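Local coordinates for uncharacterized protein Q99UF4 (Staphylococcus aureus, PDB 3B2N) that probably acts as a DNA-binding response regulator of the LuxR family, its receiver domain passing a phosphorylation signal on to transcription control, at residues L39-M42 / K43-E47; A102-L105 / K106-I110. All coordinates share one frame; numbering follows the deposited sequence.

Contact 1: L39-M42 / K43-E47; sequences LDAM and KLIEE
Ile45 and Ala41 are joined by the shortest of four successive backbone hydrogen bonds, Ile45 N lying 2.7 Å from Ala41 O. Each bond runs from an amide to the carbonyl four positions earlier, the pattern of an alpha-helix. Leu44 N to Asp40 O is nearly straight, with an N-H...O angle of 174°. In the outer pair, Lys43 N to Leu39 O and Glu46 N to Met42 O, the donors are tilted more than 20° from the carbonyl planes.

Apolar contacts follow the same spacing. The CE methyl of Met42 crosses the middle of the Glu46 side chain, 3.7 Å from its CG and close to the carboxylate, and also reaches Ile45 CG2 at 4.2 Å. Bends at chi2 and chi3 of Met42 turn its methyl along the helix toward the next turn. Ile45 has CG1 beside its own backbone N (chi1 -68°), folding that branch back over the preceding turn, where CG1 is 3.1 Å from Ala41 O and CD1 is 4.4 Å from Ala41 CB.

A mixed contact forms on another face, where Leu44 CD1 sits over the face of the Asp40 carboxylate, 3.7 Å from OD1 and hardly farther from OD2. The latter oxygen is hydrogen-bonded to Thr35. The carboxylate of Glu46 likewise has a partner beyond the helix, a salt bridge to Lys74.

Within the fold, Ala41, Leu44 and Ile45 of helix 38-48 rest on the sheet, touching strand 4-9; Ala41 and Leu44 also meet strand 29-35. Met42, Ile45 and Glu46 touch the neighbouring helix 64-73.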
ATOM      1  N   LEU A  39      -6.291  -1.481 -10.691  1.00 30.25           N
ATOM      2  CA  LEU A  39      -7.123  -0.487 -11.350  1.00 29.83           C
ATOM      3  C   LEU A  39      -8.245  -0.001 -10.425  1.00 28.89           C
ATOM      4  O   LEU A  39      -8.537   1.215 -10.332  1.00 26.87           O
ATOM      5  CB  LEU A  39      -7.747  -1.070 -12.608  1.00 28.99           C
ATOM      6  CG  LEU A  39      -8.558  -0.145 -13.501  1.00 37.87           C
ATOM      7  CD1 LEU A  39      -7.826   1.157 -13.851  1.00 32.36           C
ATOM      8  CD2 LEU A  39      -8.935  -0.917 -14.779  1.00 32.29           C
ATOM      9  N   ASP A  40      -8.897  -0.969  -9.797  1.00 29.19           N
ATOM     10  CA  ASP A  40      -9.868  -0.700  -8.735  1.00 32.34           C
ATOM     11  C   ASP A  40      -9.292   0.222  -7.649  1.00 32.46           C
ATOM     12  O   ASP A  40      -9.876   1.268  -7.356  1.00 31.82           O
ATOM     13  CB  ASP A  40     -10.352  -2.029  -8.127  1.00 33.84           C
ATOM     14  CG  ASP A  40     -11.569  -1.854  -7.236  1.00 39.88           C
ATOM     15  OD1 ASP A  40     -12.288  -0.871  -7.462  1.00 39.90           O
ATOM     16  OD2 ASP A  40     -11.800  -2.680  -6.302  1.00 41.68           O
ATOM     17  N   ALA A  41      -8.133  -0.157  -7.087  1.00 32.57           N
ATOM     18  CA  ALA A  41      -7.421   0.668  -6.107  1.00 31.09           C
ATOM     19  C   ALA A  41      -7.223   2.112  -6.606  1.00 29.84           C
ATOM     20  O   ALA A  41      -7.499   3.048  -5.882  1.00 30.63           O
ATOM     21  CB  ALA A  41      -6.057   0.047  -5.747  1.00 29.63           C
ATOM     22  N   MET A  42      -6.738   2.285  -7.828  1.00 28.51           N
ATOM     23  CA  MET A  42      -6.457   3.627  -8.357  1.00 30.35           C
ATOM     24  C   MET A  42      -7.717   4.483  -8.361  1.00 32.42           C
ATOM     25  O   MET A  42      -7.660   5.643  -7.987  1.00 32.21           O
ATOM     26  CB  MET A  42      -5.832   3.552  -9.757  1.00 31.34           C
ATOM     27  CG  MET A  42      -5.159   4.868 -10.306  1.00 35.95           C
ATOM     28  SD  MET A  42      -3.785   5.513  -9.281  1.00 28.00           S
ATOM     29  CE  MET A  42      -4.484   7.057  -8.681  1.00 37.04           C
ATOM     30  N   LYS A  43      -8.855   3.883  -8.749  1.00 32.66           N
ATOM     31  CA  LYS A  43     -10.133   4.569  -8.727  1.00 35.53           C
ATOM     32  C   LYS A  43     -10.571   4.903  -7.296  1.00 35.80           C
ATOM     33  O   LYS A  43     -10.963   6.027  -7.019  1.00 35.87           O
ATOM     34  CB  LYS A  43     -11.239   3.778  -9.472  1.00 36.63           C
ATOM     35  CG  LYS A  43     -11.000   3.416 -10.970  1.00 70.80           C
ATOM     36  CD  LYS A  43     -10.205   4.443 -11.823  1.00 51.70           C
ATOM     37  CE  LYS A  43     -10.898   5.825 -12.026  1.00 76.71           C
ATOM     38  NZ  LYS A  43     -11.813   5.959 -13.229  1.00 60.10           N
ATOM     39  N   LEU A  44     -10.493   3.932  -6.391  1.00 35.98           N
ATOM     40  CA  LEU A  44     -10.784   4.169  -4.969  1.00 35.55           C
ATOM     41  C   LEU A  44      -9.902   5.292  -4.398  1.00 35.00           C
ATOM     42  O   LEU A  44     -10.385   6.188  -3.721  1.00 35.33           O
ATOM     43  CB  LEU A  44     -10.602   2.877  -4.164  1.00 34.69           C
ATOM     44  CG  LEU A  44     -11.628   1.801  -4.495  1.00 44.81           C
ATOM     45  CD1 LEU A  44     -11.116   0.418  -4.165  1.00 32.48           C
ATOM     46  CD2 LEU A  44     -12.919   2.095  -3.761  1.00 34.49           C
ATOM     47  N   ILE A  45      -8.614   5.237  -4.683  1.00 34.04           N
ATOM     48  CA  ILE A  45      -7.683   6.276  -4.242  1.00 36.87           C
ATOM     49  C   ILE A  45      -8.112   7.685  -4.696  1.00 39.60           C
ATOM     50  O   ILE A  45      -8.156   8.615  -3.892  1.00 40.52           O
ATOM     51  CB  ILE A  45      -6.235   5.920  -4.694  1.00 37.18           C
ATOM     52  CG1 ILE A  45      -5.726   4.680  -3.941  1.00 37.69           C
ATOM     53  CG2 ILE A  45      -5.238   7.082  -4.513  1.00 37.79           C
ATOM     54  CD1 ILE A  45      -4.502   4.028  -4.608  1.00 36.76           C
ATOM     55  N   GLU A  46      -8.450   7.843  -5.973  1.00 40.81           N
ATOM     56  CA  GLU A  46      -8.911   9.153  -6.465  1.00 42.35           C
ATOM     57  C   GLU A  46     -10.263   9.555  -5.859  1.00 41.98           C
ATOM     58  O   GLU A  46     -10.471  10.714  -5.521  1.00 41.95           O
ATOM     59  CB  GLU A  46      -8.967   9.199  -7.997  1.00 42.36           C
ATOM     60  CG  GLU A  46      -7.611   9.106  -8.640  1.00 64.95           C
ATOM     61  CD  GLU A  46      -7.677   8.853 -10.137  1.00 55.00           C
ATOM     62  OE1 GLU A  46      -6.794   9.390 -10.852  1.00 67.16           O
ATOM     63  OE2 GLU A  46      -8.603   8.128 -10.598  1.00 69.12           O
ATOM     64  N   GLU A  47     -11.168   8.597  -5.713  1.00 41.72           N
ATOM     65  CA  GLU A  47     -12.433   8.856  -5.053  1.00 43.64           C
ATOM     66  C   GLU A  47     -12.253   9.288  -3.586  1.00 44.38           C
ATOM     67  O   GLU A  47     -12.847  10.300  -3.179  1.00 43.83           O
ATOM     68  CB  GLU A  47     -13.377   7.647  -5.143  1.00 43.98           C
ATOM     69  CG  GLU A  47     -14.764   7.880  -4.531  1.00 67.98           C
ATOM     70  CD  GLU A  47     -15.544   6.585  -4.251  1.00 52.38           C
ATOM     71  OE1 GLU A  47     -16.695   6.680  -3.762  1.00 71.28           O
ATOM     72  OE2 GLU A  47     -15.026   5.473  -4.518  1.00 71.58           O
TER

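Contact 2: A102-L105 / K106-I110; sequences AYVL and KERSI
Leu105 and Arg108 form the two ends of a type I beta turn, closed by a hydrogen bond from Arg108 N to Leu105 O (3.0 Å, N-H...O angle 163°). The donor stands 40° above the carbonyl plane, off the lone-pair directions.

Leu105 contributes more buried surface here than any other residue. Its CB lies over the beginning of the turn, 3.9 Å from Glu107 N, while its side chain runs alongside that of Glu107 in the same direction. At the far end CD2 meets the carboxylate oxygen OE2 of Glu107 at 3.7 Å, a van der Waals contact between a methyl and a charged group.

Arg108 meets the strand with the aliphatic root of its side chain. With CG beside its own backbone N (chi1 -56°), the chain turns back toward the strand, and CG sits 3.2 Å from Leu105 O. The side chains of Arg108 and Val104 cross, Arg108 CG lying 3.8 Å from Val104 CG1. The guanidinium group continues to Glu112 in a long, weak ion pair.

The extended chain of Lys106 carries NZ to a salt bridge with Glu10 and a long, weak ion pair with Asp56. Ser109 then occupies the N-cap of helix 110-121. This sequence of edge strand, turn and capped helix is the final beta-alpha connection of a CheY-like receiver domain, and a lysine just past the last strand, near Glu10 and Asp56, is consistent with the lysine that stands beside the acidic pocket of such receivers.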
ATOM      1  N   ALA A 102       7.829   3.603   1.496  1.00 31.24           N
ATOM      2  CA  ALA A 102       8.474   2.474   2.140  1.00 30.90           C
ATOM      3  C   ALA A 102       8.254   1.197   1.333  1.00 31.87           C
ATOM      4  O   ALA A 102       7.228   1.033   0.669  1.00 32.70           O
ATOM      5  CB  ALA A 102       7.988   2.307   3.600  1.00 29.16           C
ATOM      6  N   TYR A 103       9.224   0.288   1.385  1.00 31.20           N
ATOM      7  CA  TYR A 103       9.116  -0.990   0.706  1.00 31.51           C
ATOM      8  C   TYR A 103       9.196  -2.049   1.813  1.00 31.90           C
ATOM      9  O   TYR A 103      10.201  -2.167   2.475  1.00 31.03           O
ATOM     10  CB  TYR A 103      10.297  -1.134  -0.235  1.00 31.26           C
ATOM     11  CG  TYR A 103      10.199  -2.280  -1.217  1.00 39.95           C
ATOM     12  CD1 TYR A 103       9.555  -2.118  -2.451  1.00 35.35           C
ATOM     13  CD2 TYR A 103      10.785  -3.516  -0.939  1.00 38.72           C
ATOM     14  CE1 TYR A 103       9.502  -3.156  -3.383  1.00 35.93           C
ATOM     15  CE2 TYR A 103      10.712  -4.560  -1.853  1.00 35.04           C
ATOM     16  CZ  TYR A 103      10.070  -4.366  -3.053  1.00 36.88           C
ATOM     17  OH  TYR A 103      10.025  -5.364  -3.951  1.00 40.35           O
ATOM     18  N   VAL A 104       8.140  -2.807   2.025  1.00 31.79           N
ATOM     19  CA  VAL A 104       8.118  -3.744   3.142  1.00 32.35           C
ATOM     20  C   VAL A 104       7.933  -5.171   2.633  1.00 34.10           C
ATOM     21  O   VAL A 104       6.958  -5.475   1.904  1.00 34.12           O
ATOM     22  CB  VAL A 104       6.988  -3.356   4.122  1.00 32.76           C
ATOM     23  CG1 VAL A 104       6.825  -4.398   5.262  1.00 28.70           C
ATOM     24  CG2 VAL A 104       7.287  -1.979   4.706  1.00 30.06           C
ATOM     25  N   LEU A 105       8.855  -6.050   3.018  1.00 32.68           N
ATOM     26  CA  LEU A 105       8.735  -7.466   2.669  1.00 31.77           C
ATOM     27  C   LEU A 105       7.754  -8.161   3.588  1.00 30.30           C
ATOM     28  O   LEU A 105       7.696  -7.844   4.770  1.00 31.14           O
ATOM     29  CB  LEU A 105      10.089  -8.146   2.857  1.00 33.47           C
ATOM     30  CG  LEU A 105      11.012  -8.595   1.738  1.00 50.95           C
ATOM     31  CD1 LEU A 105      11.021  -7.676   0.570  1.00 33.25           C
ATOM     32  CD2 LEU A 105      12.402  -8.739   2.333  1.00 35.95           C
ATOM     33  N   LYS A 106       7.048  -9.173   3.074  1.00 29.33           N
ATOM     34  CA  LYS A 106       6.127  -9.961   3.926  1.00 29.67           C
ATOM     35  C   LYS A 106       6.835 -10.902   4.891  1.00 28.94           C
ATOM     36  O   LYS A 106       6.167 -11.670   5.576  1.00 29.11           O
ATOM     37  CB  LYS A 106       5.071 -10.686   3.071  1.00 27.95           C
ATOM     38  CG  LYS A 106       4.241  -9.624   2.308  1.00 29.24           C
ATOM     39  CD  LYS A 106       3.146 -10.245   1.474  1.00 32.63           C
ATOM     40  CE  LYS A 106       2.332  -9.201   0.728  1.00 31.41           C
ATOM     41  NZ  LYS A 106       1.473  -9.939  -0.278  1.00 28.96           N
ATOM     42  N   GLU A 107       8.184 -10.827   4.941  1.00 27.24           N
ATOM     43  CA  GLU A 107       8.965 -11.321   6.089  1.00 29.08           C
ATOM     44  C   GLU A 107       8.704 -10.589   7.415  1.00 31.03           C
ATOM     45  O   GLU A 107       9.012 -11.106   8.499  1.00 30.37           O
ATOM     46  CB  GLU A 107      10.469 -11.238   5.788  1.00 30.33           C
ATOM     47  CG  GLU A 107      10.978 -12.483   5.079  1.00 71.75           C
ATOM     48  CD  GLU A 107      12.421 -12.350   4.604  1.00 54.64           C
ATOM     49  OE1 GLU A 107      12.894 -13.293   3.937  1.00 75.92           O
ATOM     50  OE2 GLU A 107      13.080 -11.318   4.902  1.00 73.09           O
ATOM     51  N   ARG A 108       8.149  -9.381   7.315  1.00 32.77           N
ATOM     52  CA  ARG A 108       7.844  -8.512   8.458  1.00 32.89           C
ATOM     53  C   ARG A 108       6.454  -8.818   8.918  1.00 33.54           C
ATOM     54  O   ARG A 108       5.620  -9.236   8.107  1.00 32.01           O
ATOM     55  CB  ARG A 108       7.876  -7.022   8.003  1.00 34.90           C
ATOM     56  CG  ARG A 108       9.193  -6.576   7.336  1.00 37.62           C
ATOM     57  CD  ARG A 108      10.279  -6.220   8.373  1.00 40.03           C
ATOM     58  NE  ARG A 108      10.871  -7.423   8.920  1.00 60.49           N
ATOM     59  CZ  ARG A 108      11.781  -8.182   8.297  1.00 58.11           C
ATOM     60  NH1 ARG A 108      12.239  -9.270   8.920  1.00 68.35           N
ATOM     61  NH2 ARG A 108      12.230  -7.877   7.063  1.00 68.91           N
ATOM     62  N   SER A 109       6.179  -8.589  10.201  1.00 34.50           N
ATOM     63  CA  SER A 109       4.824  -8.728  10.733  1.00 34.98           C
ATOM     64  C   SER A 109       3.982  -7.491  10.441  1.00 35.03           C
ATOM     65  O   SER A 109       4.514  -6.443  10.063  1.00 33.64           O
ATOM     66  CB  SER A 109       4.888  -8.896  12.253  1.00 38.49           C
ATOM     67  OG  SER A 109       5.423  -7.717  12.850  1.00 40.17           O
ATOM     68  N   ILE A 110       2.664  -7.602  10.656  1.00 35.49           N
ATOM     69  CA  ILE A 110       1.753  -6.455  10.562  1.00 36.49           C
ATOM     70  C   ILE A 110       2.114  -5.363  11.613  1.00 35.50           C
ATOM     71  O   ILE A 110       2.101  -4.159  11.304  1.00 37.18           O
ATOM     72  CB  ILE A 110       0.229  -6.902  10.545  1.00 38.04           C
ATOM     73  CG1 ILE A 110      -0.066  -7.560   9.180  1.00 36.45           C
ATOM     74  CG2 ILE A 110      -0.729  -5.684  10.849  1.00 28.78           C
ATOM     75  CD1 ILE A 110      -1.451  -8.196   9.000  1.00 36.40           C
TER

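Overall arrangement
Contacts 1 and 2 belong to one receiver domain but lie on opposite sides of the chain's centre, with their own centres about 23 Å apart and nearest atoms about 13 Å apart. In chain order, contact 1 comes first, within helix 38-48; contact 2 follows much later, where strand 102-105 leads into helix 110-121. The five-stranded parallel sheet relates them: the helix of contact 1 packs on strands 4-9 and 29-35, whereas contact 2 begins on the outermost strand at the other edge. Contact 1 is thus structural packing of one helix on the sheet, while contact 2, in the last strand-to-helix passage, lies by the lysine and acidic residues at the strand ends.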